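PDB 1RIF: DNA helicase uvsW, which couples ATP hydrolysis to 3'-5' unwinding of duplex DNA, driving branch migration of Holliday junctions in recombination-dependent DNA repair and the reorganization of stalled replication forks. Local coordinates for residues Lys159-Pro165 / Pro206-Trp212; Arg141-Gln145 / Met230-Cys234; Glu18-Phe22 / Leu54-Arg58. The protein carries 1 engineered substitution. All coordinates share one frame; numbering follows the deposited sequence.

Contact 1: residues Lys159-Pro165 / Pro206-Trp212; sequences KILIIVP and PVVVGTW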
# COMPACT_ATOMS: atom_id res chain seq x y z
N LYS A 159 10.56 -9.33 -0.27
CA LYS A 159 11.12 -8.22 -1.04
C LYS A 159 10.27 -6.98 -0.83
O LYS A 159 9.17 -7.05 -0.26
CB LYS A 159 11.15 -8.56 -2.53
CG LYS A 159 12.26 -9.50 -2.92
CD LYS A 159 12.29 -9.66 -4.42
CE LYS A 159 13.46 -10.50 -4.88
NZ LYS A 159 13.43 -10.66 -6.36
N ILE A 160 10.79 -5.85 -1.29
CA ILE A 160 10.10 -4.56 -1.17
C ILE A 160 9.84 -4.00 -2.57
O ILE A 160 10.77 -3.91 -3.39
CB ILE A 160 10.94 -3.53 -0.36
CG1 ILE A 160 11.34 -4.11 1.01
CG2 ILE A 160 10.13 -2.26 -0.14
CD1 ILE A 160 12.84 -4.36 1.15
N LEU A 161 8.58 -3.65 -2.85
CA LEU A 161 8.19 -3.08 -4.14
C LEU A 161 7.90 -1.61 -3.91
O LEU A 161 7.09 -1.26 -3.05
CB LEU A 161 6.91 -3.73 -4.67
CG LEU A 161 6.58 -3.74 -6.18
CD1 LEU A 161 5.08 -3.59 -6.33
CD2 LEU A 161 7.28 -2.63 -6.93
N ILE A 162 8.56 -0.75 -4.68
CA ILE A 162 8.36 0.68 -4.57
C ILE A 162 7.89 1.16 -5.94
O ILE A 162 8.57 0.96 -6.93
CB ILE A 162 9.66 1.39 -4.18
CG1 ILE A 162 10.23 0.74 -2.92
CG2 ILE A 162 9.40 2.89 -3.92
CD1 ILE A 162 11.56 1.29 -2.51
N ILE A 163 6.70 1.77 -5.98
CA ILE A 163 6.12 2.26 -7.23
C ILE A 163 6.25 3.79 -7.31
O ILE A 163 5.83 4.49 -6.40
CB ILE A 163 4.61 1.86 -7.34
CG1 ILE A 163 4.47 0.33 -7.19
CG2 ILE A 163 4.03 2.31 -8.69
CD1 ILE A 163 3.03 -0.19 -7.23
N VAL A 164 6.86 4.29 -8.37
CA VAL A 164 7.02 5.73 -8.53
C VAL A 164 6.30 6.20 -9.79
O VAL A 164 6.03 5.40 -10.68
CB VAL A 164 8.53 6.15 -8.58
CG1 VAL A 164 9.22 5.78 -7.27
CG2 VAL A 164 9.23 5.52 -9.78
N PRO A 165 5.96 7.50 -9.87
CA PRO A 165 5.25 8.01 -11.04
C PRO A 165 5.93 7.96 -12.41
O PRO A 165 5.25 7.84 -13.43
CB PRO A 165 4.87 9.44 -10.62
CG PRO A 165 5.87 9.79 -9.58
CD PRO A 165 6.05 8.52 -8.81
N PRO A 206 16.58 -7.37 -3.00
CA PRO A 206 15.41 -7.24 -2.12
C PRO A 206 14.49 -6.06 -2.47
O PRO A 206 13.29 -6.11 -2.21
CB PRO A 206 16.05 -7.09 -0.73
CG PRO A 206 17.36 -6.42 -1.04
CD PRO A 206 17.83 -7.20 -2.24
N VAL A 207 15.04 -5.00 -3.05
CA VAL A 207 14.24 -3.84 -3.43
C VAL A 207 14.01 -3.77 -4.94
O VAL A 207 14.96 -3.84 -5.73
CB VAL A 207 14.89 -2.50 -2.99
CG1 VAL A 207 13.95 -1.35 -3.33
CG2 VAL A 207 15.19 -2.52 -1.50
N VAL A 208 12.74 -3.63 -5.32
CA VAL A 208 12.34 -3.52 -6.72
C VAL A 208 11.62 -2.18 -6.93
O VAL A 208 10.66 -1.87 -6.23
CB VAL A 208 11.41 -4.68 -7.15
CG1 VAL A 208 11.04 -4.54 -8.61
CG2 VAL A 208 12.11 -6.02 -6.91
N VAL A 209 12.08 -1.39 -7.89
CA VAL A 209 11.48 -0.09 -8.14
C VAL A 209 10.98 0.08 -9.57
O VAL A 209 11.70 -0.17 -10.53
CB VAL A 209 12.49 1.04 -7.84
CG1 VAL A 209 11.83 2.40 -8.05
CG2 VAL A 209 13.02 0.90 -6.40
N GLY A 210 9.74 0.54 -9.69
CA GLY A 210 9.16 0.74 -11.00
C GLY A 210 7.97 1.67 -11.01
O GLY A 210 7.60 2.26 -10.00
N THR A 211 7.37 1.82 -12.18
CA THR A 211 6.21 2.68 -12.35
C THR A 211 4.99 1.79 -12.48
O THR A 211 5.12 0.58 -12.66
CB THR A 211 6.34 3.53 -13.63
OG1 THR A 211 6.40 2.66 -14.76
CG2 THR A 211 7.61 4.36 -13.59
N TRP A 212 3.81 2.38 -12.38
CA TRP A 212 2.56 1.63 -12.51
C TRP A 212 2.41 0.92 -13.84
O TRP A 212 1.95 -0.23 -13.89
CB TRP A 212 1.35 2.56 -12.32
CG TRP A 212 0.96 2.74 -10.89
CD1 TRP A 212 1.12 3.86 -10.12
CD2 TRP A 212 0.33 1.76 -10.05
NE1 TRP A 212 0.62 3.63 -8.85
CE2 TRP A 212 0.14 2.35 -8.78
CE3 TRP A 212 -0.08 0.43 -10.25
CZ2 TRP A 212 -0.46 1.67 -7.72
CZ3 TRP A 212 -0.68 -0.25 -9.19
CH2 TRP A 212 -0.86 0.37 -7.94
O HOH W 1 3.60 5.13 -12.10
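I163 of one strand covers W212, in the helix that follows the other, and the rest of the contact is the parallel strand pair leading up to it. From CB, which lies 4.0 Å from G210 O, the isoleucine sends its two branches to different parts of the indole. CG2, set anti to the backbone N, sits over the five-membered ring, 3.6 Å from its centroid and 10° off the normal, in a CH-pi contact. The other branch runs through CG1, anti to the carbonyl carbon, with an extended second torsion (178°), and carries CD1 to the six-membered ring, 4.0 Å from W212 CZ2, so that the two methyls lie over the same face of the indole, one on each ring.

Strands 159-163 and 207-210 are neighbours in the seven-stranded parallel sheet of the P-loop helicase core. Five backbone bonds join the segments, from I160 N to P206 O through to V164 N to G210 O, the latter 2.7 Å long. At G210, which has no CB, the backbone alone meets the first strand, and I163 CA comes within 3.1 Å of its O. L161, V208 and I163 point to the same face of the sheet as the indole; I160, I162, V207 and V209 point to the other. On that second face I162 CD1 meets V207 CG1 at 3.7 Å, and M173 and F177 of helix 167-180 pack on I162. K159 lays CB and CG beside P206 O, while its NZ bonds to N203 O. Past the paired strands, T211 occupies the N-cap position, and a water bridges the segments, donating to V164 O and accepting from W212 N at 2.8 Å.

Contact 2: residues Arg141-Gln145 / Met230-Cys234; sequences RSLIQ and MNDEC. Engineered in segment 141-145: R141 (natural residue Lys). With AU (gold ion), chain D.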
# COMPACT_ATOMS: atom_id res chain seq x y z
N ARG A 141 10.21 12.65 1.36
CA ARG A 141 9.63 11.32 1.44
C ARG A 141 10.55 10.18 1.09
O ARG A 141 10.27 9.06 1.46
CB ARG A 141 8.40 11.21 0.55
CG ARG A 141 7.30 12.19 0.85
CD ARG A 141 6.26 12.01 -0.20
NE ARG A 141 5.29 13.09 -0.22
CZ ARG A 141 4.49 13.31 -1.26
NH1 ARG A 141 4.58 12.53 -2.33
NH2 ARG A 141 3.61 14.30 -1.22
N SER A 142 11.63 10.45 0.35
CA SER A 142 12.54 9.37 -0.04
C SER A 142 13.20 8.76 1.18
O SER A 142 13.46 7.56 1.20
CB SER A 142 13.61 9.87 -1.00
OG SER A 142 14.44 10.86 -0.41
N LEU A 143 13.47 9.58 2.20
CA LEU A 143 14.10 9.10 3.43
C LEU A 143 13.08 8.29 4.23
O LEU A 143 13.44 7.31 4.88
CB LEU A 143 14.62 10.26 4.28
CG LEU A 143 15.36 9.88 5.58
CD1 LEU A 143 16.54 8.95 5.27
CD2 LEU A 143 15.86 11.14 6.26
N ILE A 144 11.82 8.71 4.19
CA ILE A 144 10.76 7.99 4.91
C ILE A 144 10.64 6.62 4.28
O ILE A 144 10.56 5.61 4.97
CB ILE A 144 9.40 8.73 4.80
CG1 ILE A 144 9.46 10.03 5.61
CG2 ILE A 144 8.29 7.82 5.30
CD1 ILE A 144 8.15 10.81 5.67
N GLN A 145 10.63 6.58 2.95
CA GLN A 145 10.53 5.33 2.21
C GLN A 145 11.77 4.45 2.44
O GLN A 145 11.67 3.24 2.58
CB GLN A 145 10.33 5.64 0.72
CG GLN A 145 8.91 6.09 0.41
CD GLN A 145 8.75 6.60 -1.01
OE1 GLN A 145 9.18 7.71 -1.32
NE2 GLN A 145 8.14 5.80 -1.87
N MET A 230 5.30 0.21 -1.47
CA MET A 230 5.10 1.64 -1.31
C MET A 230 4.82 2.29 -2.66
O MET A 230 5.40 1.91 -3.69
CB MET A 230 6.35 2.30 -0.73
CG MET A 230 6.77 1.85 0.65
SD MET A 230 8.47 2.38 0.94
CE MET A 230 9.26 0.83 1.28
N ASN A 231 3.94 3.29 -2.65
CA ASN A 231 3.62 4.04 -3.86
C ASN A 231 3.68 5.53 -3.53
O ASN A 231 2.82 6.06 -2.82
CB ASN A 231 2.22 3.66 -4.37
CG ASN A 231 1.82 4.45 -5.63
OD1 ASN A 231 2.67 4.92 -6.39
ND2 ASN A 231 0.52 4.57 -5.84
N ASP A 232 4.74 6.19 -4.00
CA ASP A 232 4.91 7.62 -3.77
C ASP A 232 4.00 8.33 -4.78
O ASP A 232 4.07 8.05 -5.97
CB ASP A 232 6.38 8.01 -3.97
CG ASP A 232 6.67 9.43 -3.53
OD1 ASP A 232 6.31 9.80 -2.39
OD2 ASP A 232 7.28 10.18 -4.31
N GLU A 233 3.17 9.24 -4.28
CA GLU A 233 2.20 9.99 -5.10
C GLU A 233 1.08 9.03 -5.45
O GLU A 233 0.67 8.92 -6.60
CB GLU A 233 2.83 10.53 -6.38
CG GLU A 233 3.93 11.52 -6.17
CD GLU A 233 3.44 12.80 -5.53
OE1 GLU A 233 2.87 12.74 -4.42
OE2 GLU A 233 3.62 13.87 -6.15
N CYS A 234 0.58 8.32 -4.45
CA CYS A 234 -0.47 7.33 -4.69
C CYS A 234 -1.77 7.93 -5.22
O CYS A 234 -2.63 7.20 -5.69
CB CYS A 234 -0.74 6.52 -3.41
SG CYS A 234 -0.87 7.46 -1.85
AU AU D . -3.22 8.34 -2.11
O HOH W 2 1.91 14.71 -3.13
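The guanidinium of R141, an engineered residue that is lysine in the natural protein, meets D232 and E233 with its edge. Both acceptors lie near its plane and both are held by NH1, 2.7 Å from E233 OE1 and 3.2 Å from D232 OD1, in a salt-bridge network of nearly straight hydrogen bonds. The carboxylates are turned well away from that plane, by 75° for D232 and 61° for E233, and NH1 approaches each from above its own plane. An arginine chain extended from CG to NE spans the gap from the helix, bringing CD as well to 3.1 Å from D232 OD1. A water accepts from R141 NH2 and donates to E233 OE1, so that this oxygen receives two donors within the contact, and H235 NE2 makes a further, weak hydrogen bond to it.

The N-terminal part of helix 141-155 lies beside the end of strand 226-232, where the predicted ATP-binding segment of a P-loop helicase faces the predicted DEAH box, to which D232 and E233 belong. R141 NH2 also bonds to L135 O of the ATP-binding segment.

One helical turn on, Q145 and M230 lie alongside with their chains running opposite ways. M230 SD lies 3.8 Å from Q145 CB, and the bend at the last torsion (chi3 -122°) swings its methyl CE to 3.6 Å from Q145 O. The side chain of Q145 runs across that of D232 at about a right angle, its end packing by D232 CB. Beyond the network, C234 SG binds a gold ion at 2.5 Å.

Contact 3: residues Glu18-Phe22 / Leu54-Arg58; sequences EESTF and LDYNR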
# COMPACT_ATOMS: atom_id res chain seq x y z
N GLU A 18 -25.16 -13.25 6.47
CA GLU A 18 -26.34 -13.68 5.74
C GLU A 18 -26.26 -13.19 4.30
O GLU A 18 -25.35 -12.43 3.94
CB GLU A 18 -27.61 -13.14 6.39
CG GLU A 18 -28.45 -14.19 7.10
CD GLU A 18 -27.72 -14.83 8.28
OE1 GLU A 18 -27.41 -14.10 9.25
OE2 GLU A 18 -27.47 -16.05 8.23
N GLU A 19 -27.21 -13.63 3.48
CA GLU A 19 -27.24 -13.21 2.09
C GLU A 19 -27.83 -11.81 2.04
O GLU A 19 -27.55 -11.04 1.13
CB GLU A 19 -28.09 -14.17 1.26
CG GLU A 19 -28.03 -13.96 -0.25
CD GLU A 19 -26.63 -14.19 -0.83
OE1 GLU A 19 -26.50 -14.23 -2.08
OE2 GLU A 19 -25.66 -14.33 -0.04
N SER A 20 -28.63 -11.49 3.04
CA SER A 20 -29.27 -10.18 3.12
C SER A 20 -28.27 -9.10 3.51
O SER A 20 -28.24 -8.02 2.91
CB SER A 20 -30.39 -10.21 4.15
OG SER A 20 -29.87 -10.49 5.44
N THR A 21 -27.46 -9.39 4.53
CA THR A 21 -26.49 -8.41 4.99
C THR A 21 -25.38 -8.27 3.95
O THR A 21 -24.79 -7.20 3.79
CB THR A 21 -25.87 -8.82 6.35
OG1 THR A 21 -24.78 -9.72 6.13
CG2 THR A 21 -26.91 -9.52 7.22
N PHE A 22 -25.12 -9.35 3.22
CA PHE A 22 -24.10 -9.35 2.19
C PHE A 22 -24.42 -8.31 1.11
O PHE A 22 -23.54 -7.58 0.66
CB PHE A 22 -23.99 -10.71 1.52
CG PHE A 22 -23.07 -10.72 0.33
CD1 PHE A 22 -21.69 -10.59 0.50
CD2 PHE A 22 -23.59 -10.82 -0.96
CE1 PHE A 22 -20.84 -10.55 -0.60
CE2 PHE A 22 -22.74 -10.78 -2.06
CZ PHE A 22 -21.37 -10.65 -1.89
N LEU A 54 -16.39 -5.06 -2.57
CA LEU A 54 -16.74 -6.31 -1.90
C LEU A 54 -17.28 -7.23 -3.02
O LEU A 54 -18.38 -7.02 -3.51
CB LEU A 54 -17.85 -6.07 -0.86
CG LEU A 54 -18.01 -7.06 0.29
CD1 LEU A 54 -19.49 -7.25 0.56
CD2 LEU A 54 -17.35 -8.40 -0.02
N ASP A 55 -16.50 -8.23 -3.42
CA ASP A 55 -16.94 -9.11 -4.49
C ASP A 55 -17.90 -10.20 -3.98
O ASP A 55 -18.22 -10.26 -2.80
CB ASP A 55 -15.73 -9.74 -5.20
CG ASP A 55 -14.97 -10.73 -4.32
OD1 ASP A 55 -15.37 -10.93 -3.15
OD2 ASP A 55 -13.97 -11.32 -4.79
N TYR A 56 -18.37 -11.05 -4.89
CA TYR A 56 -19.28 -12.11 -4.49
C TYR A 56 -18.56 -13.22 -3.74
O TYR A 56 -19.19 -14.12 -3.18
CB TYR A 56 -20.00 -12.68 -5.71
CG TYR A 56 -21.04 -11.75 -6.27
CD1 TYR A 56 -20.80 -11.03 -7.44
CD2 TYR A 56 -22.27 -11.58 -5.63
CE1 TYR A 56 -21.76 -10.16 -7.95
CE2 TYR A 56 -23.23 -10.72 -6.13
CZ TYR A 56 -22.97 -10.01 -7.30
OH TYR A 56 -23.93 -9.17 -7.81
N ASN A 57 -17.23 -13.16 -3.72
CA ASN A 57 -16.44 -14.14 -2.99
C ASN A 57 -16.39 -13.68 -1.53
O ASN A 57 -15.71 -14.29 -0.71
CB ASN A 57 -15.02 -14.22 -3.56
CG ASN A 57 -14.98 -14.90 -4.91
OD1 ASN A 57 -15.13 -16.12 -5.01
ND2 ASN A 57 -14.78 -14.11 -5.96
N ARG A 58 -17.11 -12.61 -1.24
CA ARG A 58 -17.17 -12.04 0.11
C ARG A 58 -15.78 -11.62 0.59
O ARG A 58 -15.47 -11.69 1.79
CB ARG A 58 -17.81 -13.04 1.08
CG ARG A 58 -19.28 -13.36 0.76
CD ARG A 58 -19.84 -14.42 1.73
NE ARG A 58 -20.85 -13.91 2.67
CZ ARG A 58 -22.15 -13.77 2.40
NH1 ARG A 58 -22.62 -14.09 1.21
NH2 ARG A 58 -22.99 -13.33 3.34
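F22, in the first turn of helix 19-28, pushes its ring against the type I beta turn D55-R58, which leads into strand 59-61 of the N-terminal domain's mixed sheet. The packing is dense around this ring. A first torsion of 173° sets F22 CG opposite the backbone N and aims the ring at the turn, where D55 O lies in the ring plane at the edge, 3.3 Å from CZ. L54 closes in from the start of the turn segment, its CD1 3.7 Å from F22 CE1.

R58 NH1 lies over one face of the F22 ring; the rest of the guanidinium lies by the CB-CG end and CD1, the two planes 21° apart. The arginine bends at its third torsion (111°), which turns the guanidinium over that end of the phenylalanine, and its CG also comes within 3.5 Å of F22 CE1. R58 NE makes a weak hydrogen bond to I15 O, tying the same side chain to strand 12-16.

The outer side is looser. Y56 is exposed and crosses F22 at about a right angle, touching it chiefly through CD2, 3.7 Å from F22 CE2. E19 is exposed too, yet its bent chain brings the carboxylate nearly coplanar with the guanidinium, at the latter's edge. The resulting salt bridge is long: R58 NH1 lies 3.3 Å from E19 OE2 and meets that oxygen nearly along its C-O axis.

In the fold
The chain holds the N-terminal domain and the ATP-binding helicase domain of a longer helicase; contact 3 comes first and belongs to the former, contacts 1 and 2 to the latter. Between 141-145 and 230-234 the chain passes through both segments of contact 1. Strand 159-163 lies between 207-210 and 226-232 in the parallel sheet, so these contacts, centred 10 Å apart, meet through probable backbone hydrogen bonds of L161 and I163 with M230. The same sheet therefore carries contact 1 and, at the end of strand 226-232, the predicted DEAH box of contact 2. Contact 3, centred about 34 Å from contact 1 and 35 Å from contact 2, touches neither.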